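PDB 4R8X: uricase from Bacillus fastidiosus, which catalyses the oxidation of urate by molecular oxygen to 5-hydroxyisourate, the first step of urate degradation to (S)-allantoin. Local coordinates for the interface of chains A and B. Numbering follows the deposited sequence. Chains: chain A/B, Uricase.

The interface of chains A and B. Residues chain A 171-173, 233, 236-237; chain B 121, 134-136.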
loop_
_atom_site.group_PDB
_atom_site.type_symbol
_atom_site.label_atom_id
_atom_site.label_comp_id
_atom_site.label_asym_id
_atom_site.label_seq_id
_atom_site.Cartn_x
_atom_site.Cartn_y
_atom_site.Cartn_z
ATOM N N LEU A 171 7.827 -15.371 8.772
ATOM C CA LEU A 171 8.997 -15.943 9.422
ATOM C C LEU A 171 10.000 -16.393 8.382
ATOM O O LEU A 171 9.624 -16.894 7.329
ATOM C CB LEU A 171 8.608 -17.151 10.276
ATOM C CG LEU A 171 7.634 -16.886 11.425
ATOM C CD1 LEU A 171 7.252 -18.190 12.094
ATOM C CD2 LEU A 171 8.233 -15.921 12.435
ATOM N N ILE A 172 11.275 -16.199 8.685
ATOM C CA ILE A 172 12.343 -16.731 7.858
ATOM C C ILE A 172 13.081 -17.781 8.664
ATOM O O ILE A 172 13.292 -17.624 9.868
ATOM C CB ILE A 172 13.345 -15.627 7.428
ATOM C CG1 ILE A 172 14.393 -16.192 6.470
ATOM C CG2 ILE A 172 14.043 -15.003 8.633
ATOM C CD1 ILE A 172 13.916 -16.332 5.061
ATOM N N LYS A 173 13.450 -18.869 8.003
ATOM C CA LYS A 173 14.390 -19.814 8.573
ATOM C C LYS A 173 15.592 -19.810 7.661
ATOM O O LYS A 173 15.486 -20.175 6.493
ATOM C CB LYS A 173 13.788 -21.210 8.647
ATOM C CG LYS A 173 14.682 -22.246 9.314
ATOM C CD LYS A 173 13.932 -23.554 9.537
ATOM C CE LYS A 173 14.721 -24.502 10.426
ATOM N NZ LYS A 173 14.000 -25.802 10.628
ATOM N N ALA A 233 5.731 -21.112 15.134
ATOM C CA ALA A 233 7.132 -20.719 15.175
ATOM C C ALA A 233 8.010 -21.845 15.726
ATOM O O ALA A 233 9.101 -22.095 15.211
ATOM C CB ALA A 233 7.301 -19.459 16.004
ATOM N N PHE A 236 8.318 -24.609 13.106
ATOM C CA PHE A 236 9.189 -24.105 12.036
ATOM C C PHE A 236 10.661 -24.202 12.459
ATOM O O PHE A 236 11.517 -24.632 11.684
ATOM C CB PHE A 236 8.815 -22.660 11.701
ATOM C CG PHE A 236 9.399 -22.149 10.410
ATOM C CD1 PHE A 236 9.634 -22.995 9.341
ATOM C CD2 PHE A 236 9.701 -20.803 10.271
ATOM C CE1 PHE A 236 10.155 -22.509 8.160
ATOM C CE2 PHE A 236 10.228 -20.310 9.095
ATOM C CZ PHE A 236 10.454 -21.166 8.036
ATOM N N HIS A 237 10.935 -23.834 13.705
ATOM C CA HIS A 237 12.272 -23.930 14.285
ATOM C C HIS A 237 12.797 -25.363 14.331
ATOM O O HIS A 237 13.925 -25.629 13.925
ATOM C CB HIS A 237 12.240 -23.330 15.695
ATOM C CG HIS A 237 13.489 -23.547 16.492
ATOM N ND1 HIS A 237 14.498 -22.609 16.566
ATOM C CD2 HIS A 237 13.877 -24.578 17.281
ATOM C CE1 HIS A 237 15.459 -23.060 17.351
ATOM N NE2 HIS A 237 15.107 -24.253 17.800
ATOM N N ILE B 121 12.617 -14.254 18.107
ATOM C CA ILE B 121 11.361 -14.812 18.595
ATOM C C ILE B 121 11.577 -15.946 19.596
ATOM O O ILE B 121 12.648 -16.568 19.636
ATOM C CB ILE B 121 10.476 -15.341 17.442
ATOM C CG1 ILE B 121 11.193 -16.480 16.718
ATOM C CG2 ILE B 121 10.111 -14.214 16.477
ATOM C CD1 ILE B 121 10.261 -17.398 15.957
ATOM N N LEU B 134 17.576 -19.782 14.729
ATOM C CA LEU B 134 17.317 -20.290 13.384
ATOM C C LEU B 134 16.191 -19.548 12.663
ATOM O O LEU B 134 16.228 -19.372 11.445
ATOM C CB LEU B 134 16.956 -21.775 13.457
ATOM C CG LEU B 134 17.999 -22.666 14.131
ATOM C CD1 LEU B 134 17.550 -24.129 14.157
ATOM C CD2 LEU B 134 19.333 -22.507 13.426
ATOM N N VAL B 135 15.181 -19.129 13.418
ATOM C CA VAL B 135 13.982 -18.544 12.835
ATOM C C VAL B 135 13.787 -17.139 13.372
ATOM O O VAL B 135 13.979 -16.900 14.564
ATOM C CB VAL B 135 12.737 -19.407 13.161
ATOM C CG1 VAL B 135 11.452 -18.723 12.708
ATOM C CG2 VAL B 135 12.862 -20.783 12.524
ATOM N N PHE B 136 13.436 -16.207 12.487
ATOM C CA PHE B 136 13.232 -14.816 12.881
ATOM C C PHE B 136 11.945 -14.286 12.262
ATOM O O PHE B 136 11.533 -14.741 11.193
ATOM C CB PHE B 136 14.441 -13.958 12.465
ATOM C CG PHE B 136 15.735 -14.425 13.064
ATOM C CD1 PHE B 136 16.110 -14.040 14.346
ATOM C CD2 PHE B 136 16.568 -15.275 12.354
ATOM C CE1 PHE B 136 17.293 -14.492 14.907
ATOM C CE2 PHE B 136 17.757 -15.735 12.912
ATOM C CZ PHE B 136 18.121 -15.334 14.188
#
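A:Ile172 and B:Phe136 pair through their backbones in both directions, joining strand 161-173 of one subunit to strand 135-138 of the other as an antiparallel bridge. The amide N of A:Ile172 reaches the carbonyl O of B:Phe136 at 2.9 Å, with 167° at the hydrogen, and the B:Phe136 N returns a bond to A:Ile172 O at 3.0 Å. This antiparallel pairing carries the strand hydrogen bonding across two chains of the deposited tetramer.

B:Val135 wedges its methyls between the strand and helix 225-238 of chain A. Its CG1 is anti to the backbone N (chi1 173°) and approaches A:Phe236 CD2 from above the ring plane, 3.7 Å away, while CG2 packs on A:His237 CA, also at 3.7 Å. Beside it, B:Leu134 lays CD1 over one face of the A:His237 imidazole, 3.9 Å above the plane and offset toward the rim. One turn before A:His237, A:Ala233 CB touches B:Ile121 CD1 tip to tip at 3.6 Å.

A:Lys173, bridged antiparallel with B:Val135, also ties strand to helix within chain A. Its extended chain passes CD over a face of the A:Phe236 ring, near the rim, and brings CG to 4.0 Å from B:Val135 CG2. An alanine here would probably leave the helix-end carbonyl of A:Phe236 without its lysine partner and remove the methylene packing from near the ring's rim. The side-chain amine NZ of A:Lys173 donates a hydrogen bond to A:Phe236 O, 2.9 Å, at a C=O...N angle of 162°.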